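PDB 5UL3: 4'-phospho-dehydrooxetanocin synthase from Bacillus megaterium, which catalyses the oxidative ring contraction of dAMP to an oxetane aldehyde in oxetanocin A biosynthesis, using cobalamin, a [4Fe-4S] cluster and S-adenosylmethionine. Local coordinates for residues Y12-L17 / H71-N76; E30-C35 / I50-E55; D78-P83 / P90-I95. All coordinates share one frame; numbering follows the deposited sequence.

Interaction 1 (Y12-L17 / H71-N76); sequences YYLKEL and HVFSPN. With EDO (1,2-ethanediol), chain O.
Leu14, Leu17 and Tyr13 pack against Phe73 and Pro75 in a buried, mainly apolar helix-on-sheet contact near the N-terminus, where helix 7-21 lies over the end of strand 69-73. The axes of residues 12-17 and 71-73 come within 10.3 Å and cross at -47°, and the interface is carried chiefly by side chains. Phe73 lies at the centre, touched from one side of the helix by Tyr13, Leu14 and, a turn on, Leu17; its flat, rigid ring suits a site lined by leucines and other aromatic rings. Leu17 comes closest: its CD1 methyl lies 3.5 Å from Phe73 CB and also touches CG, the two side chains crossing at about a right angle. Leu14 brings CD2 to the edge of the ring, in its plane, 3.9 Å from Phe73 CD2. Tyr13 contributes its CB, 3.9 Å from Phe73 CE2. Its CG is anti to the carbonyl carbon (chi1 -81°); the ring leads away from residues 71-76 and stacks on Phe39 of helix 28-39.

Just past the strand, Pro75 continues the apolar surface. Its CG rests 4.0 Å from Leu17 CB, and its CB meets Leu14 O at 3.7 Å. A proline fits this turn because its ring is compact and it has no N-H needing a partner beside the helix. Its carbonyl oxygen accepts a hydrogen bond from O1 of a 1,2-ethanediol, probably from the crystallisation liquor, at 2.9 Å, and a second from Lys18. Phe39 and Tyr102 also meet the Phe73 ring, while Leu61 touches Leu17 from the neighbouring strand. This is a helix layer packed on a four-stranded antiparallel sheet, an alpha+beta arrangement, in what is probably the N-terminal domain of unknown function.

Interaction 2 (E30-C35 / I50-E55); sequences EIEKRC and ILVSGE
Glu32 reaches from helix 28-39 to Val52 on strand 49-53 and combines an apolar stem with a polar tip. Its CG is turned roughly 30° away from the staggered position beside the backbone N (chi1 -89°), and the chain is extended beyond CG. Glu32 and Val52 slide past each other in opposite directions, with Glu32 CG 3.4 Å from Val52 CG2. At the tip, OE2 accepts the backbone N-H of Val52 at 2.9 Å through its anti lone pair, in a nearly straight bond. A glutamate suits this place because strand 49-53 is an outermost strand of the four-stranded antiparallel sheet: Leu51 and Ser53 pair with strand 60-64, whereas the N-H of Val52 is met by a side chain of the overlying helix.

Helix 28-39 thus lies across the edge strand of an antiparallel sheet, the directions of residues 30-35 and 50-53 being 134° apart. Ile50 has CG1 between the backbone N and the carbonyl carbon (chi1 64°), the crowded position; its CD1 meets Glu32 O at 3.6 Å and Cys35 CB at 3.9 Å. Small and able to lie deep, Cys35 sets SG 4.1 Å from Val52 CG2. The other Val52 methyl, CG1, meets Ile31 CG2 at 4.1 Å, the two branched side chains crossing at about a right angle. Beyond Val52, Ile31 and Cys35 also pack on Phe21 of helix 7-21.

Interaction 3 (D78-P83 / P90-I95); sequences DLRENP and PSWYEI
Arg80 meets Tyr93 and the carbonyls of Glu94 and Ile95, and Asp78 holds its guanidinium in place. OD1 of Asp78 accepts the backbone N-H of Arg80 from above the carboxylate plane, forming an Asx turn. Asp78 OD2 takes Arg80 NE at 2.8 Å and NH2 at 3.0 Å, a side-on salt bridge lying in the guanidinium plane, which fixes the rotation of that group. Leu79 follows, its branched CG fitting against Trp92 CH2 at 4.0 Å; its O lies at the indole edge. Arg80 suits its place by having both a long apolar stem and a flat donor head. CB sits over the Tyr93 face in a CH-pi contact, 4.1 Å from the ring centroid. The chain bends at chi3 (-55°), and NH1 donates to Glu94 O at 2.8 Å and more weakly to Ile95 O. A water joins Arg80 O and Asn82 O to Trp92 NE1. Asn82 is the N-cap of helix 83-88, its OD1 accepting from Leu85 N. This surface contact thus brackets that short helix, while Leu79 and Trp92 also pack on Leu85 and on Lys103 of strand 102-106.

All three contacts belong to the N-terminal part of the chain, away from the cobalamin and iron-sulfur sites. Interactions 1 and 2 have centres 11 Å apart and put consecutive helices, 7-21 and 28-39, on the same antiparallel sheet; where Leu17 CD2 packs 3.5 Å from Cys35 SG, the two contacts join. Along the chain, interaction 2 is nested within the loop closed by interaction 1. Interaction 3 follows in series, its centre 16 Å from that of interaction 1, and touches it through Leu79, which packs on Val72 and Ser74. Interactions 2 and 3 do not touch. Together the contacts hold two helices and a surface loop onto one sheet, a structural unit probably belonging to the N-terminal domain of unknown function.

Interaction 1 (Y12-L17 / H71-N76)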
loop_
_atom_site.group_PDB
_atom_site.type_symbol
_atom_site.label_atom_id
_atom_site.label_comp_id
_atom_site.label_asym_id
_atom_site.label_seq_id
_atom_site.Cartn_x
_atom_site.Cartn_y
_atom_site.Cartn_z
ATOM N N TYR A 12 -34.001 -4.925 -27.070
ATOM C CA TYR A 12 -34.224 -5.683 -25.847
ATOM C C TYR A 12 -32.937 -6.327 -25.348
ATOM O O TYR A 12 -32.673 -6.354 -24.139
ATOM C CB TYR A 12 -35.293 -6.739 -26.099
ATOM C CG TYR A 12 -35.495 -7.713 -24.974
ATOM C CD1 TYR A 12 -36.307 -7.398 -23.897
ATOM C CD2 TYR A 12 -34.892 -8.959 -24.999
ATOM C CE1 TYR A 12 -36.502 -8.299 -22.865
ATOM C CE2 TYR A 12 -35.081 -9.863 -23.979
ATOM C CZ TYR A 12 -35.883 -9.530 -22.914
ATOM O OH TYR A 12 -36.060 -10.444 -21.899
ATOM N N TYR A 13 -32.128 -6.866 -26.262
ATOM C CA TYR A 13 -30.907 -7.546 -25.851
ATOM C C TYR A 13 -29.895 -6.561 -25.270
ATOM O O TYR A 13 -29.259 -6.852 -24.252
ATOM C CB TYR A 13 -30.311 -8.312 -27.032
ATOM C CG TYR A 13 -30.966 -9.654 -27.298
ATOM C CD1 TYR A 13 -31.306 -10.505 -26.252
ATOM C CD2 TYR A 13 -31.238 -10.071 -28.595
ATOM C CE1 TYR A 13 -31.904 -11.738 -26.495
ATOM C CE2 TYR A 13 -31.838 -11.294 -28.850
ATOM C CZ TYR A 13 -32.168 -12.124 -27.801
ATOM O OH TYR A 13 -32.758 -13.342 -28.060
ATOM N N LEU A 14 -29.757 -5.387 -25.882
ATOM C CA LEU A 14 -28.826 -4.386 -25.371
ATOM C C LEU A 14 -29.270 -3.865 -24.008
ATOM O O LEU A 14 -28.449 -3.724 -23.092
ATOM C CB LEU A 14 -28.698 -3.237 -26.367
ATOM C CG LEU A 14 -27.892 -3.470 -27.655
ATOM C CD1 LEU A 14 -28.073 -2.303 -28.602
ATOM C CD2 LEU A 14 -26.405 -3.668 -27.332
ATOM N N LYS A 15 -30.565 -3.575 -23.859
ATOM C CA LYS A 15 -31.081 -3.079 -22.585
ATOM C C LYS A 15 -30.851 -4.090 -21.473
ATOM O O LYS A 15 -30.395 -3.734 -20.381
ATOM C CB LYS A 15 -32.572 -2.757 -22.719
ATOM C CG LYS A 15 -33.317 -2.670 -21.394
ATOM C CD LYS A 15 -34.827 -2.642 -21.609
ATOM C CE LYS A 15 -35.571 -2.633 -20.283
ATOM N NZ LYS A 15 -35.275 -3.857 -19.483
ATOM N N GLU A 16 -31.165 -5.362 -21.733
ATOM C CA GLU A 16 -30.946 -6.393 -20.728
ATOM C C GLU A 16 -29.458 -6.593 -20.459
ATOM O O GLU A 16 -29.061 -6.892 -19.326
ATOM C CB GLU A 16 -31.580 -7.710 -21.167
ATOM C CG GLU A 16 -33.104 -7.703 -21.188
ATOM C CD GLU A 16 -33.702 -7.411 -19.830
ATOM O OE1 GLU A 16 -34.236 -6.299 -19.643
ATOM O OE2 GLU A 16 -33.616 -8.287 -18.945
ATOM N N LEU A 17 -28.629 -6.474 -21.497
ATOM C CA LEU A 17 -27.190 -6.631 -21.314
ATOM C C LEU A 17 -26.621 -5.480 -20.502
ATOM O O LEU A 17 -25.741 -5.685 -19.655
ATOM C CB LEU A 17 -26.492 -6.729 -22.672
ATOM C CG LEU A 17 -26.607 -8.083 -23.376
ATOM C CD1 LEU A 17 -26.003 -8.023 -24.772
ATOM C CD2 LEU A 17 -25.971 -9.187 -22.564
ATOM N N HIS A 71 -22.247 -12.132 -33.852
ATOM C CA HIS A 71 -22.916 -10.931 -33.359
ATOM C C HIS A 71 -22.084 -10.303 -32.255
ATOM O O HIS A 71 -21.524 -11.013 -31.424
ATOM C CB HIS A 71 -24.295 -11.256 -32.791
ATOM C CG HIS A 71 -25.192 -11.979 -33.745
ATOM N ND1 HIS A 71 -26.086 -11.327 -34.565
ATOM C CD2 HIS A 71 -25.341 -13.300 -33.993
ATOM C CE1 HIS A 71 -26.740 -12.217 -35.290
ATOM N NE2 HIS A 71 -26.308 -13.421 -34.960
ATOM N N VAL A 72 -22.044 -8.976 -32.226
ATOM C CA VAL A 72 -21.282 -8.250 -31.215
ATOM C C VAL A 72 -22.190 -7.196 -30.595
ATOM O O VAL A 72 -22.733 -6.342 -31.309
ATOM C CB VAL A 72 -20.017 -7.599 -31.803
ATOM C CG1 VAL A 72 -19.121 -7.058 -30.671
ATOM C CG2 VAL A 72 -19.248 -8.598 -32.666
ATOM N N PHE A 73 -22.321 -7.235 -29.264
ATOM C CA PHE A 73 -23.134 -6.301 -28.488
ATOM C C PHE A 73 -22.241 -5.483 -27.567
ATOM O O PHE A 73 -21.470 -6.056 -26.787
ATOM C CB PHE A 73 -24.156 -7.047 -27.625
ATOM C CG PHE A 73 -25.171 -7.836 -28.414
ATOM C CD1 PHE A 73 -24.929 -9.158 -28.759
ATOM C CD2 PHE A 73 -26.381 -7.261 -28.784
ATOM C CE1 PHE A 73 -25.875 -9.890 -29.486
ATOM C CE2 PHE A 73 -27.324 -7.983 -29.509
ATOM C CZ PHE A 73 -27.069 -9.293 -29.855
ATOM N N SER A 74 -22.375 -4.161 -27.621
ATOM C CA SER A 74 -21.573 -3.255 -26.795
ATOM C C SER A 74 -22.493 -2.195 -26.208
ATOM O O SER A 74 -22.544 -1.059 -26.691
ATOM C CB SER A 74 -20.436 -2.635 -27.610
ATOM O OG SER A 74 -19.642 -1.781 -26.811
ATOM N N PRO A 75 -23.222 -2.531 -25.141
ATOM C CA PRO A 75 -24.279 -1.630 -24.656
ATOM C C PRO A 75 -23.766 -0.350 -24.037
ATOM O O PRO A 75 -24.529 0.622 -23.956
ATOM C CB PRO A 75 -25.025 -2.479 -23.624
ATOM C CG PRO A 75 -24.102 -3.557 -23.242
ATOM C CD PRO A 75 -23.166 -3.795 -24.402
ATOM N N ASN A 76 -22.511 -0.311 -23.594
ATOM C CA ASN A 76 -21.967 0.827 -22.860
ATOM C C ASN A 76 -21.007 1.676 -23.668
ATOM O O ASN A 76 -20.570 2.720 -23.176
ATOM C CB ASN A 76 -21.256 0.339 -21.585
ATOM C CG ASN A 76 -22.182 -0.429 -20.676
ATOM O OD1 ASN A 76 -23.396 -0.278 -20.766
ATOM N ND2 ASN A 76 -21.619 -1.260 -19.795
HETATM C C1 EDO O . -27.000 1.302 -25.885
HETATM O O1 EDO O . -27.106 0.115 -25.087
HETATM C C2 EDO O . -27.126 2.485 -24.930
HETATM O O2 EDO O . -26.928 3.718 -25.630
#

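Interaction 2 (E30-C35 / I50-E55)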
loop_
_atom_site.group_PDB
_atom_site.type_symbol
_atom_site.label_atom_id
_atom_site.label_comp_id
_atom_site.label_asym_id
_atom_site.label_seq_id
_atom_site.Cartn_x
_atom_site.Cartn_y
_atom_site.Cartn_z
ATOM N N GLU A 30 -19.921 -15.720 -14.344
ATOM C CA GLU A 30 -21.281 -15.462 -13.871
ATOM C C GLU A 30 -22.004 -14.480 -14.786
ATOM O O GLU A 30 -23.204 -14.634 -15.054
ATOM C CB GLU A 30 -21.245 -14.945 -12.431
ATOM C CG GLU A 30 -22.568 -14.338 -11.930
ATOM C CD GLU A 30 -23.713 -15.350 -11.817
ATOM O OE1 GLU A 30 -23.453 -16.538 -11.508
ATOM O OE2 GLU A 30 -24.881 -14.949 -12.036
ATOM N N ILE A 31 -21.294 -13.466 -15.283
ATOM C CA ILE A 31 -21.865 -12.609 -16.318
ATOM C C ILE A 31 -22.245 -13.439 -17.535
ATOM O O ILE A 31 -23.328 -13.266 -18.113
ATOM C CB ILE A 31 -20.874 -11.484 -16.687
ATOM C CG1 ILE A 31 -20.627 -10.560 -15.485
ATOM C CG2 ILE A 31 -21.361 -10.700 -17.922
ATOM C CD1 ILE A 31 -21.719 -9.538 -15.236
ATOM N N GLU A 32 -21.368 -14.362 -17.937
ATOM C CA GLU A 32 -21.656 -15.167 -19.123
ATOM C C GLU A 32 -22.881 -16.049 -18.895
ATOM O O GLU A 32 -23.722 -16.198 -19.793
ATOM C CB GLU A 32 -20.429 -16.005 -19.516
ATOM C CG GLU A 32 -19.475 -15.256 -20.477
ATOM C CD GLU A 32 -18.102 -15.894 -20.636
ATOM O OE1 GLU A 32 -17.839 -16.899 -19.941
ATOM O OE2 GLU A 32 -17.283 -15.379 -21.457
ATOM N N LYS A 33 -23.014 -16.609 -17.689
ATOM C CA LYS A 33 -24.195 -17.400 -17.348
ATOM C C LYS A 33 -25.467 -16.603 -17.575
ATOM O O LYS A 33 -26.413 -17.086 -18.208
ATOM C CB LYS A 33 -24.119 -17.871 -15.892
ATOM C CG LYS A 33 -25.317 -18.739 -15.467
ATOM C CD LYS A 33 -25.525 -18.774 -13.953
ATOM C CE LYS A 33 -24.747 -19.896 -13.281
ATOM N NZ LYS A 33 -24.973 -19.928 -11.802
ATOM N N ARG A 34 -25.510 -15.372 -17.066
ATOM C CA ARG A 34 -26.702 -14.554 -17.247
ATOM C C ARG A 34 -26.899 -14.153 -18.701
ATOM O O ARG A 34 -28.036 -13.903 -19.120
ATOM C CB ARG A 34 -26.639 -13.323 -16.352
ATOM C CG ARG A 34 -26.702 -13.674 -14.882
ATOM C CD ARG A 34 -26.173 -12.558 -14.003
ATOM N NE ARG A 34 -26.052 -12.979 -12.607
ATOM C CZ ARG A 34 -26.688 -12.401 -11.596
ATOM N NH1 ARG A 34 -27.491 -11.365 -11.819
ATOM N NH2 ARG A 34 -26.512 -12.852 -10.361
ATOM N N CYS A 35 -25.815 -14.080 -19.484
ATOM C CA CYS A 35 -25.968 -13.789 -20.906
ATOM C C CYS A 35 -26.546 -14.986 -21.657
ATOM O O CYS A 35 -27.376 -14.817 -22.559
ATOM C CB CYS A 35 -24.629 -13.369 -21.518
ATOM S SG CYS A 35 -24.067 -11.715 -21.028
ATOM N N ILE A 50 -20.609 -18.264 -26.713
ATOM C CA ILE A 50 -20.554 -16.846 -26.396
ATOM C C ILE A 50 -19.244 -16.559 -25.675
ATOM O O ILE A 50 -18.611 -17.446 -25.102
ATOM C CB ILE A 50 -21.742 -16.357 -25.539
ATOM C CG1 ILE A 50 -21.740 -17.033 -24.173
ATOM C CG2 ILE A 50 -23.065 -16.582 -26.253
ATOM C CD1 ILE A 50 -22.356 -16.170 -23.106
ATOM N N LEU A 51 -18.856 -15.288 -25.724
ATOM C CA LEU A 51 -17.660 -14.767 -25.072
ATOM C C LEU A 51 -18.014 -13.393 -24.526
ATOM O O LEU A 51 -18.592 -12.575 -25.248
ATOM C CB LEU A 51 -16.495 -14.664 -26.073
ATOM C CG LEU A 51 -15.263 -13.853 -25.639
ATOM C CD1 LEU A 51 -14.578 -14.514 -24.475
ATOM C CD2 LEU A 51 -14.302 -13.670 -26.801
ATOM N N VAL A 52 -17.672 -13.127 -23.263
ATOM C CA VAL A 52 -17.759 -11.783 -22.704
ATOM C C VAL A 52 -16.326 -11.297 -22.482
ATOM O O VAL A 52 -15.493 -12.034 -21.940
ATOM C CB VAL A 52 -18.558 -11.739 -21.390
ATOM C CG1 VAL A 52 -18.477 -10.342 -20.763
ATOM C CG2 VAL A 52 -20.020 -12.093 -21.663
ATOM N N SER A 53 -16.048 -10.078 -22.912
ATOM C CA SER A 53 -14.755 -9.449 -22.613
ATOM C C SER A 53 -15.021 -7.971 -22.381
ATOM O O SER A 53 -16.174 -7.531 -22.342
ATOM C CB SER A 53 -13.749 -9.705 -23.746
ATOM O OG SER A 53 -12.443 -9.267 -23.358
ATOM N N GLY A 54 -13.951 -7.173 -22.266
ATOM C CA GLY A 54 -14.123 -5.785 -21.873
ATOM C C GLY A 54 -14.418 -5.728 -20.376
ATOM O O GLY A 54 -14.434 -6.743 -19.693
ATOM N N GLU A 55 -14.669 -4.513 -19.879
ATOM C CA GLU A 55 -14.962 -4.310 -18.461
ATOM C C GLU A 55 -15.701 -2.990 -18.290
ATOM O O GLU A 55 -15.629 -2.110 -19.147
ATOM C CB GLU A 55 -13.680 -4.342 -17.610
ATOM C CG GLU A 55 -12.567 -3.431 -18.130
ATOM C CD GLU A 55 -12.808 -1.960 -17.805
ATOM O OE1 GLU A 55 -13.283 -1.638 -16.692
ATOM O OE2 GLU A 55 -12.528 -1.106 -18.662
#

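Interaction 3 (D78-P83 / P90-I95)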
loop_
_atom_site.group_PDB
_atom_site.type_symbol
_atom_site.label_atom_id
_atom_site.label_comp_id
_atom_site.label_asym_id
_atom_site.label_seq_id
_atom_site.Cartn_x
_atom_site.Cartn_y
_atom_site.Cartn_z
ATOM N N ASP A 78 -19.632 2.844 -27.903
ATOM C CA ASP A 78 -19.561 2.760 -29.359
ATOM C C ASP A 78 -18.667 1.602 -29.768
ATOM O O ASP A 78 -17.489 1.553 -29.403
ATOM C CB ASP A 78 -19.022 4.085 -29.918
ATOM C CG ASP A 78 -19.033 4.146 -31.458
ATOM O OD1 ASP A 78 -19.474 3.184 -32.116
ATOM O OD2 ASP A 78 -18.579 5.175 -32.001
ATOM N N LEU A 79 -19.246 0.663 -30.517
ATOM C CA LEU A 79 -18.499 -0.498 -30.985
ATOM C C LEU A 79 -17.275 -0.106 -31.812
ATOM O O LEU A 79 -16.303 -0.868 -31.887
ATOM C CB LEU A 79 -19.431 -1.387 -31.801
ATOM C CG LEU A 79 -19.071 -2.826 -32.077
ATOM C CD1 LEU A 79 -18.771 -3.509 -30.767
ATOM C CD2 LEU A 79 -20.277 -3.475 -32.761
ATOM N N ARG A 80 -17.290 1.068 -32.438
ATOM C CA ARG A 80 -16.139 1.466 -33.242
ATOM C C ARG A 80 -14.870 1.620 -32.407
ATOM O O ARG A 80 -13.772 1.609 -32.965
ATOM C CB ARG A 80 -16.460 2.759 -33.999
ATOM C CG ARG A 80 -17.695 2.600 -34.909
ATOM C CD ARG A 80 -18.031 3.890 -35.660
ATOM N NE ARG A 80 -18.195 5.015 -34.740
ATOM C CZ ARG A 80 -18.249 6.289 -35.114
ATOM N NH1 ARG A 80 -18.156 6.615 -36.401
ATOM N NH2 ARG A 80 -18.394 7.242 -34.201
ATOM N N GLU A 81 -14.987 1.726 -31.083
ATOM C CA GLU A 81 -13.814 1.828 -30.223
ATOM C C GLU A 81 -13.319 0.477 -29.712
ATOM O O GLU A 81 -12.343 0.437 -28.960
ATOM C CB GLU A 81 -14.117 2.756 -29.035
ATOM C CG GLU A 81 -14.437 4.178 -29.451
ATOM C CD GLU A 81 -14.947 5.032 -28.305
ATOM O OE1 GLU A 81 -14.505 4.817 -27.153
ATOM O OE2 GLU A 81 -15.794 5.915 -28.558
ATOM N N ASN A 82 -13.958 -0.614 -30.101
ATOM C CA ASN A 82 -13.591 -1.956 -29.627
ATOM C C ASN A 82 -12.177 -2.320 -30.086
ATOM O O ASN A 82 -11.904 -2.333 -31.300
ATOM C CB ASN A 82 -14.644 -2.937 -30.164
ATOM C CG ASN A 82 -14.400 -4.372 -29.755
ATOM O OD1 ASN A 82 -13.295 -4.892 -29.863
ATOM N ND2 ASN A 82 -15.457 -5.033 -29.310
ATOM N N PRO A 83 -11.253 -2.619 -29.166
ATOM C CA PRO A 83 -9.850 -2.797 -29.555
ATOM C C PRO A 83 -9.601 -4.124 -30.243
ATOM O O PRO A 83 -8.671 -4.231 -31.052
ATOM C CB PRO A 83 -9.101 -2.708 -28.214
ATOM C CG PRO A 83 -10.092 -3.273 -27.212
ATOM C CD PRO A 83 -11.459 -2.778 -27.710
ATOM N N PRO A 90 -8.638 -2.791 -39.039
ATOM C CA PRO A 90 -8.556 -1.376 -38.636
ATOM C C PRO A 90 -9.528 -0.457 -39.366
ATOM O O PRO A 90 -9.724 0.684 -38.930
ATOM C CB PRO A 90 -7.099 -1.005 -38.961
ATOM C CG PRO A 90 -6.374 -2.307 -38.962
ATOM C CD PRO A 90 -7.339 -3.324 -39.477
ATOM N N SER A 91 -10.132 -0.892 -40.466
ATOM C CA SER A 91 -11.098 -0.063 -41.177
ATOM C C SER A 91 -12.441 -0.751 -41.326
ATOM O O SER A 91 -13.114 -0.587 -42.342
ATOM C CB SER A 91 -10.589 0.333 -42.567
ATOM O OG SER A 91 -9.424 1.127 -42.496
ATOM N N TRP A 92 -12.873 -1.539 -40.332
ATOM C CA TRP A 92 -14.143 -2.216 -40.532
ATOM C C TRP A 92 -15.327 -1.255 -40.490
ATOM O O TRP A 92 -16.375 -1.564 -41.074
ATOM C CB TRP A 92 -14.351 -3.338 -39.507
ATOM C CG TRP A 92 -14.578 -2.884 -38.092
ATOM C CD1 TRP A 92 -13.630 -2.735 -37.110
ATOM C CD2 TRP A 92 -15.837 -2.540 -37.487
ATOM N NE1 TRP A 92 -14.224 -2.304 -35.947
ATOM C CE2 TRP A 92 -15.574 -2.188 -36.144
ATOM C CE3 TRP A 92 -17.157 -2.492 -37.954
ATOM C CZ2 TRP A 92 -16.582 -1.784 -35.259
ATOM C CZ3 TRP A 92 -18.165 -2.095 -37.068
ATOM C CH2 TRP A 92 -17.863 -1.745 -35.737
ATOM N N TYR A 93 -15.187 -0.106 -39.842
ATOM C CA TYR A 93 -16.340 0.731 -39.513
ATOM C C TYR A 93 -16.344 2.030 -40.319
ATOM O O TYR A 93 -15.352 2.410 -40.943
ATOM C CB TYR A 93 -16.349 1.048 -38.016
ATOM C CG TYR A 93 -15.088 1.734 -37.574
ATOM C CD1 TYR A 93 -14.984 3.115 -37.607
ATOM C CD2 TYR A 93 -13.989 1.002 -37.142
ATOM C CE1 TYR A 93 -13.834 3.748 -37.223
ATOM C CE2 TYR A 93 -12.825 1.631 -36.744
ATOM C CZ TYR A 93 -12.756 3.008 -36.784
ATOM O OH TYR A 93 -11.604 3.646 -36.392
ATOM N N GLU A 94 -17.487 2.719 -40.284
ATOM C CA GLU A 94 -17.632 4.021 -40.931
ATOM C C GLU A 94 -17.257 5.126 -39.948
ATOM O O GLU A 94 -17.841 5.218 -38.861
ATOM C CB GLU A 94 -19.059 4.219 -41.433
ATOM C CG GLU A 94 -19.510 3.225 -42.472
ATOM C CD GLU A 94 -21.008 3.273 -42.679
ATOM O OE1 GLU A 94 -21.732 3.509 -41.686
ATOM O OE2 GLU A 94 -21.464 3.089 -43.832
ATOM N N ILE A 95 -16.287 5.963 -40.336
ATOM C CA ILE A 95 -15.784 7.021 -39.458
ATOM C C ILE A 95 -16.867 8.048 -39.154
ATOM O O ILE A 95 -16.847 8.693 -38.097
ATOM C CB ILE A 95 -14.538 7.684 -40.086
ATOM C CG1 ILE A 95 -13.400 6.671 -40.227
ATOM C CG2 ILE A 95 -14.061 8.875 -39.261
ATOM C CD1 ILE A 95 -12.050 7.315 -40.511
HETATM O O HOH W 1 -13.042 -1.211 -33.578
#